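Local coordinates for protein sulfate adenylyltransferase, adenylylsulfate kinase (Thiobacillus denitrificans, PDB 3CR8) that acts as a hexameric adenylylsulfate kinase, using ATP to phosphorylate adenosine 5'-phosphosulfate and so make 3'-phosphoadenylyl sulfate, a step of sulfur metabolism, at residues L16-R22 with V133-L138; P515-I519 with Q532-K536. All blocks are in the same frame, centred on the assembly; numbering follows the deposited sequence.

Contact 1 (L16-R22 with V133-L138); sequences LIDPEKR and VEGAAL
Gly135 N donates to Leu16 O at 2.7 Å, the shortest polar bond between the two segments. This bond pins the loop that precedes helix 22-30 to the last residue of strand 126-135. Glycine has no side chain at this point, and Ile17 lies against its backbone: CG1 is 3.8 Å from Gly135 O. Ile17 CG1 stands beside its own backbone N, and the chain then runs straight on (chi2 177°), which carries CD1 to Leu138 CG at 3.8 Å. Toward the start of the strand segment, Leu16 crosses Val133 at about a right angle, its CD2 3.7 Å from Val133 CB. A polar link lies apart from this apolar row. Lys21 bends at chi3 and brings NZ to 3.2 Å from Glu134 OE2, a salt bridge on the anti side of the carboxylate, with NZ 29° out of its plane. Glu134 OE1 has its own cation, Arg101, so two basic groups share the acid, which would probably favour its ionised form. Lys21 is also the N-cap of helix 22-30; Arg22, the first residue of that helix, lays CG 3.3 Å from Ala136 O. All this belongs to the PUA-like domain: strand 111-117 pairs with strand 126-135, while Leu48 and Met49 of helix 39-50 pack on Leu16, and Met49 also reaches Ile17.

Contact 2 (P515-I519 with Q532-K536); sequences PELAI and QILLK
Strand 517-519 and the helix segment 532-536 run nearly antiparallel, 170° between their directions, with their axes 9.6 Å apart at closest. Leu517 points into the space between them. The side chains of Leu517 and Lys536 lie alongside one another, heading opposite ways, with Leu517 CG 3.6 Å from Lys536 CG. The CD1 branch of Leu517 goes on to the helix backbone, 3.4 Å from Gln532 O. The Lys536 chain bends at chi2 and again at chi4 (64°), and its NZ reaches the strand in a weak hydrogen bond to Glu516 O at 2.8 Å. The Glu516 carboxylate turns elsewhere, its OE2 6.3 Å from Lys536 NZ, and is taken up by Arg461 and the backbone N of Glu472. This is a piece of the P-loop NTPase fold of the kinase domain: strand 517-519 is an outermost strand of the parallel sheet, beside strand 469-475, and helix 526-540 returns along it. Ile519 and Ile533 meet more loosely, CG2 to CG2 at 4.4 Å, and both also touch helix 380-394, through Leu385 and Leu389 respectively. The side chain of Ile519 comes within about 7 Å of that of Lys382, a predicted ATP-binding residue. On the helix, Gln532 and Leu535 also pack on Glu191 and Ala192, respectively, of a second subunit.

From the N terminus, the chain enters contact 1 in the loop at 16-22 and returns to it at 133-138 after 110 intervening residues, so this contact closes a large loop within the PUA-like domain. The chain then builds the ATP-sulfurylase-like region and the other four strands of the kinase sheet before it reaches contact 2, where only 12 residues separate the segment holding strand 517-519 from the helix segment that packs on it. The two loops follow in series, neither nesting nor crossing. The centres of contacts 1 and 2 are about 60 Å apart, and the nearest atoms of contacts 1 and 2 about 43 Å. Contact 1 ties the mixed N-terminal sheet to its leading loop; contact 2 ties the kinase sheet's edge to the C-terminal helix.

Contact 1 (L16-R22 with V133-L138)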
ATOM      1  N   LEU A  16       9.724  33.347 -43.686  1.00 55.09           N
ATOM      2  CA  LEU A  16      10.849  33.392 -44.588  1.00 52.10           C
ATOM      3  C   LEU A  16      10.966  32.096 -45.400  1.00 58.70           C
ATOM      4  O   LEU A  16      12.011  31.829 -46.019  1.00 63.93           O
ATOM      5  CB  LEU A  16      12.138  33.637 -43.770  1.00 41.80           C
ATOM      6  CG  LEU A  16      12.643  35.071 -43.775  1.00 48.29           C
ATOM      7  CD1 LEU A  16      11.484  36.026 -43.701  1.00 32.89           C
ATOM      8  CD2 LEU A  16      13.624  35.292 -42.658  1.00 54.81           C
ATOM      9  N   ILE A  17       9.917  31.282 -45.391  1.00 42.22           N
ATOM     10  CA  ILE A  17       9.970  30.023 -46.121  1.00 51.32           C
ATOM     11  C   ILE A  17       8.826  29.844 -47.100  1.00 62.16           C
ATOM     12  O   ILE A  17       7.724  29.443 -46.722  1.00 60.45           O
ATOM     13  CB  ILE A  17      10.024  28.830 -45.190  1.00 54.58           C
ATOM     14  CG1 ILE A  17      11.343  28.811 -44.437  1.00 54.39           C
ATOM     15  CG2 ILE A  17       9.922  27.560 -45.966  1.00 46.86           C
ATOM     16  CD1 ILE A  17      11.454  27.685 -43.419  1.00 64.32           C
ATOM     17  N   ASP A  18       9.116  30.155 -48.361  1.00 76.22           N
ATOM     18  CA  ASP A  18       8.169  30.061 -49.459  1.00 77.83           C
ATOM     19  C   ASP A  18       8.461  28.779 -50.199  1.00 75.22           C
ATOM     20  O   ASP A  18       9.452  28.700 -50.907  1.00 75.54           O
ATOM     21  CB  ASP A  18       8.352  31.253 -50.411  1.00 76.64           C
ATOM     22  CG  ASP A  18       7.227  31.376 -51.436  1.00 88.46           C
ATOM     23  OD1 ASP A  18       6.456  30.395 -51.611  1.00 84.40           O
ATOM     24  OD2 ASP A  18       7.120  32.461 -52.061  1.00 81.05           O
ATOM     25  N   PRO A  19       7.598  27.762 -50.045  1.00 87.49           N
ATOM     26  CA  PRO A  19       7.835  26.469 -50.709  1.00 90.27           C
ATOM     27  C   PRO A  19       7.846  26.556 -52.254  1.00 80.87           C
ATOM     28  O   PRO A  19       8.682  25.929 -52.874  1.00 82.97           O
ATOM     29  CB  PRO A  19       6.678  25.590 -50.201  1.00 78.92           C
ATOM     30  CG  PRO A  19       6.080  26.340 -49.030  1.00 64.44           C
ATOM     31  CD  PRO A  19       6.322  27.786 -49.310  1.00 67.67           C
ATOM     32  N   GLU A  20       7.057  27.459 -52.777  1.00 79.30           N
ATOM     33  CA  GLU A  20       7.240  27.875 -54.117  1.00 81.87           C
ATOM     34  C   GLU A  20       8.689  28.215 -54.430  1.00 94.92           C
ATOM     35  O   GLU A  20       9.086  27.944 -55.545  1.00 91.52           O
ATOM     36  CB  GLU A  20       6.358  29.068 -54.428  1.00 77.90           C
ATOM     37  N   LYS A  21       9.506  28.817 -53.544  1.00 87.37           N
ATOM     38  CA  LYS A  21      10.817  29.080 -54.095  1.00 74.76           C
ATOM     39  C   LYS A  21      11.819  28.009 -53.624  1.00 77.34           C
ATOM     40  O   LYS A  21      13.026  28.197 -53.757  1.00 77.53           O
ATOM     41  CB  LYS A  21      11.282  30.487 -53.697  1.00 70.43           C
ATOM     42  CG  LYS A  21      10.285  31.577 -54.029  1.00 91.57           C
ATOM     43  CD  LYS A  21      10.917  32.954 -53.982  1.00100.58           C
ATOM     44  CE  LYS A  21      11.659  33.179 -52.677  1.00 90.44           C
ATOM     45  NZ  LYS A  21      11.890  34.631 -52.460  1.00 85.66           N
ATOM     46  N   ARG A  22      11.322  26.873 -53.108  1.00 79.28           N
ATOM     47  CA  ARG A  22      12.151  25.894 -52.360  1.00 79.73           C
ATOM     48  C   ARG A  22      13.157  25.086 -53.195  1.00 73.99           C
ATOM     49  O   ARG A  22      14.294  24.857 -52.776  1.00 61.83           O
ATOM     50  CB  ARG A  22      11.271  24.935 -51.537  1.00 85.45           C
ATOM     51  CG  ARG A  22      11.872  24.478 -50.182  1.00 81.62           C
ATOM     52  CD  ARG A  22      12.248  22.997 -50.179  1.00 90.73           C
ATOM     53  NE  ARG A  22      11.068  22.139 -50.252  1.00 99.38           N
ATOM     54  CZ  ARG A  22      11.077  20.884 -50.691  1.00111.53           C
ATOM     55  NH1 ARG A  22      12.211  20.336 -51.110  1.00107.23           N
ATOM     56  NH2 ARG A  22       9.949  20.182 -50.723  1.00110.50           N
ATOM     57  N   VAL A 133      16.957  37.179 -45.629  1.00 43.87           N
ATOM     58  CA  VAL A 133      17.102  35.734 -45.585  1.00 57.92           C
ATOM     59  C   VAL A 133      16.005  35.094 -46.417  1.00 52.93           C
ATOM     60  O   VAL A 133      14.871  35.548 -46.378  1.00 43.41           O
ATOM     61  CB  VAL A 133      17.040  35.206 -44.131  1.00 48.55           C
ATOM     62  CG1 VAL A 133      17.027  33.690 -44.111  1.00 51.62           C
ATOM     63  CG2 VAL A 133      18.208  35.734 -43.340  1.00 37.99           C
ATOM     64  N   GLU A 134      16.355  34.069 -47.198  1.00 60.68           N
ATOM     65  CA  GLU A 134      15.355  33.276 -47.920  1.00 62.08           C
ATOM     66  C   GLU A 134      15.527  31.839 -47.498  1.00 57.02           C
ATOM     67  O   GLU A 134      16.576  31.239 -47.751  1.00 55.47           O
ATOM     68  CB  GLU A 134      15.505  33.380 -49.447  1.00 57.99           C
ATOM     69  CG  GLU A 134      15.128  34.720 -50.059  1.00 56.91           C
ATOM     70  CD  GLU A 134      15.728  34.933 -51.454  1.00 61.48           C
ATOM     71  OE1 GLU A 134      16.929  34.656 -51.655  1.00 62.52           O
ATOM     72  OE2 GLU A 134      15.010  35.402 -52.356  1.00 74.81           O
ATOM     73  N   GLY A 135      14.491  31.292 -46.868  1.00 48.51           N
ATOM     74  CA  GLY A 135      14.553  29.947 -46.328  1.00 53.24           C
ATOM     75  C   GLY A 135      14.013  28.807 -47.175  1.00 51.74           C
ATOM     76  O   GLY A 135      12.981  28.925 -47.844  1.00 58.12           O
ATOM     77  N   ALA A 136      14.725  27.689 -47.124  1.00 49.97           N
ATOM     78  CA  ALA A 136      14.316  26.461 -47.806  1.00 60.85           C
ATOM     79  C   ALA A 136      13.741  25.450 -46.818  1.00 55.94           C
ATOM     80  O   ALA A 136      12.642  24.939 -47.011  1.00 64.50           O
ATOM     81  CB  ALA A 136      15.508  25.848 -48.529  1.00 62.26           C
ATOM     82  N   ALA A 137      14.513  25.176 -45.768  1.00 47.56           N
ATOM     83  CA  ALA A 137      14.176  24.212 -44.741  1.00 43.10           C
ATOM     84  C   ALA A 137      14.461  24.758 -43.349  1.00 55.71           C
ATOM     85  O   ALA A 137      15.294  25.643 -43.188  1.00 54.15           O
ATOM     86  CB  ALA A 137      14.969  22.955 -44.945  1.00 51.43           C
ATOM     87  N   LEU A 138      13.765  24.218 -42.345  1.00 54.21           N
ATOM     88  CA  LEU A 138      14.072  24.503 -40.947  1.00 50.91           C
ATOM     89  C   LEU A 138      15.049  23.476 -40.385  1.00 46.71           C
ATOM     90  O   LEU A 138      15.112  22.344 -40.847  1.00 55.78           O
ATOM     91  CB  LEU A 138      12.812  24.489 -40.078  1.00 47.97           C
ATOM     92  CG  LEU A 138      11.509  25.077 -40.598  1.00 64.51           C
ATOM     93  CD1 LEU A 138      10.945  24.221 -41.754  1.00 76.28           C
ATOM     94  CD2 LEU A 138      10.544  25.101 -39.453  1.00 36.00           C
TER

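Contact 2 (P515-I519 with Q532-K536)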
ATOM      1  N   PRO A 515      44.637  15.242  -4.645  1.00 74.30           N
ATOM      2  CA  PRO A 515      43.895  13.977  -4.747  1.00 69.76           C
ATOM      3  C   PRO A 515      42.750  13.934  -3.758  1.00 60.44           C
ATOM      4  O   PRO A 515      42.642  14.797  -2.885  1.00 72.78           O
ATOM      5  CB  PRO A 515      44.914  12.911  -4.326  1.00 61.23           C
ATOM      6  CG  PRO A 515      46.206  13.592  -4.238  1.00 67.08           C
ATOM      7  CD  PRO A 515      45.941  15.045  -4.001  1.00 72.03           C
ATOM      8  N   GLU A 516      41.891  12.936  -3.899  1.00 57.04           N
ATOM      9  CA  GLU A 516      40.832  12.740  -2.931  1.00 61.05           C
ATOM     10  C   GLU A 516      41.466  11.937  -1.812  1.00 50.84           C
ATOM     11  O   GLU A 516      41.211  12.163  -0.642  1.00 53.26           O
ATOM     12  CB  GLU A 516      39.623  12.007  -3.544  1.00 51.97           C
ATOM     13  CG  GLU A 516      38.620  12.897  -4.252  1.00 49.93           C
ATOM     14  CD  GLU A 516      39.166  13.547  -5.525  1.00 56.72           C
ATOM     15  OE1 GLU A 516      40.042  12.957  -6.199  1.00 49.01           O
ATOM     16  OE2 GLU A 516      38.702  14.660  -5.858  1.00 54.41           O
ATOM     17  N   LEU A 517      42.325  11.009  -2.201  1.00 54.47           N
ATOM     18  CA  LEU A 517      43.013  10.134  -1.263  1.00 57.37           C
ATOM     19  C   LEU A 517      44.476  10.005  -1.647  1.00 57.94           C
ATOM     20  O   LEU A 517      44.808   9.835  -2.812  1.00 59.99           O
ATOM     21  CB  LEU A 517      42.403   8.740  -1.268  1.00 57.13           C
ATOM     22  CG  LEU A 517      42.412   7.948   0.050  1.00 59.42           C
ATOM     23  CD1 LEU A 517      42.182   6.469  -0.192  1.00 55.28           C
ATOM     24  CD2 LEU A 517      43.681   8.132   0.824  1.00 52.77           C
ATOM     25  N   ALA A 518      45.352  10.095  -0.653  1.00 73.10           N
ATOM     26  CA  ALA A 518      46.787   9.911  -0.855  1.00 71.93           C
ATOM     27  C   ALA A 518      47.288   8.803   0.057  1.00 57.82           C
ATOM     28  O   ALA A 518      47.525   9.050   1.222  1.00 64.97           O
ATOM     29  CB  ALA A 518      47.534  11.202  -0.550  1.00 49.23           C
ATOM     30  N   ILE A 519      47.425   7.583  -0.452  1.00 56.58           N
ATOM     31  CA  ILE A 519      47.952   6.494   0.366  1.00 71.65           C
ATOM     32  C   ILE A 519      49.445   6.744   0.646  1.00 91.49           C
ATOM     33  O   ILE A 519      50.323   6.367  -0.143  1.00 85.94           O
ATOM     34  CB  ILE A 519      47.719   5.078  -0.248  1.00 62.20           C
ATOM     35  CG1 ILE A 519      48.596   4.864  -1.467  1.00 78.02           C
ATOM     36  CG2 ILE A 519      46.258   4.866  -0.657  1.00 49.77           C
ATOM     37  CD1 ILE A 519      48.252   3.606  -2.214  1.00 90.82           C
ATOM     38  N   GLN A 532      41.313   1.414   2.992  1.00 47.62           N
ATOM     39  CA  GLN A 532      41.527   2.844   3.107  1.00 52.21           C
ATOM     40  C   GLN A 532      40.831   3.605   1.983  1.00 54.95           C
ATOM     41  O   GLN A 532      40.380   4.737   2.181  1.00 49.36           O
ATOM     42  CB  GLN A 532      43.017   3.168   3.167  1.00 57.67           C
ATOM     43  CG  GLN A 532      43.331   4.638   3.489  1.00 76.72           C
ATOM     44  CD  GLN A 532      42.771   5.113   4.840  1.00 91.05           C
ATOM     45  OE1 GLN A 532      42.924   4.440   5.860  1.00 87.20           O
ATOM     46  NE2 GLN A 532      42.129   6.287   4.844  1.00 72.89           N
ATOM     47  N   ILE A 533      40.713   2.981   0.814  1.00 44.77           N
ATOM     48  CA  ILE A 533      39.978   3.643  -0.251  1.00 51.98           C
ATOM     49  C   ILE A 533      38.464   3.350  -0.185  1.00 54.18           C
ATOM     50  O   ILE A 533      37.647   4.188  -0.597  1.00 55.72           O
ATOM     51  CB  ILE A 533      40.609   3.479  -1.686  1.00 55.41           C
ATOM     52  CG1 ILE A 533      40.424   2.081  -2.256  1.00 59.45           C
ATOM     53  CG2 ILE A 533      42.079   3.757  -1.663  1.00 52.84           C
ATOM     54  CD1 ILE A 533      41.558   1.697  -3.194  1.00 50.77           C
ATOM     55  N   LEU A 534      38.066   2.203   0.360  1.00 42.54           N
ATOM     56  CA  LEU A 534      36.627   1.998   0.538  1.00 42.59           C
ATOM     57  C   LEU A 534      36.127   3.028   1.535  1.00 50.03           C
ATOM     58  O   LEU A 534      35.006   3.520   1.433  1.00 56.90           O
ATOM     59  CB  LEU A 534      36.279   0.572   0.972  1.00 35.90           C
ATOM     60  CG  LEU A 534      36.527  -0.426  -0.167  1.00 55.08           C
ATOM     61  CD1 LEU A 534      36.584  -1.864   0.317  1.00 50.52           C
ATOM     62  CD2 LEU A 534      35.495  -0.266  -1.276  1.00 44.36           C
ATOM     63  N   LEU A 535      36.970   3.360   2.497  1.00 46.30           N
ATOM     64  CA  LEU A 535      36.697   4.477   3.364  1.00 50.66           C
ATOM     65  C   LEU A 535      36.507   5.799   2.586  1.00 58.97           C
ATOM     66  O   LEU A 535      35.531   6.527   2.826  1.00 58.79           O
ATOM     67  CB  LEU A 535      37.819   4.626   4.377  1.00 49.05           C
ATOM     68  CG  LEU A 535      37.616   3.897   5.698  1.00 56.15           C
ATOM     69  CD1 LEU A 535      38.959   3.725   6.378  1.00 57.22           C
ATOM     70  CD2 LEU A 535      36.666   4.681   6.582  1.00 43.90           C
ATOM     71  N   LYS A 536      37.419   6.120   1.670  1.00 40.99           N
ATOM     72  CA  LYS A 536      37.307   7.385   0.987  1.00 46.94           C
ATOM     73  C   LYS A 536      35.916   7.424   0.332  1.00 47.44           C
ATOM     74  O   LYS A 536      35.161   8.389   0.518  1.00 58.85           O
ATOM     75  CB  LYS A 536      38.418   7.550  -0.053  1.00 36.68           C
ATOM     76  CG  LYS A 536      38.965   8.940  -0.164  1.00 39.46           C
ATOM     77  CD  LYS A 536      38.502   9.754   1.039  1.00 43.58           C
ATOM     78  CE  LYS A 536      38.984  11.186   0.971  1.00 39.44           C
ATOM     79  NZ  LYS A 536      38.422  11.929  -0.193  1.00 72.57           N
TER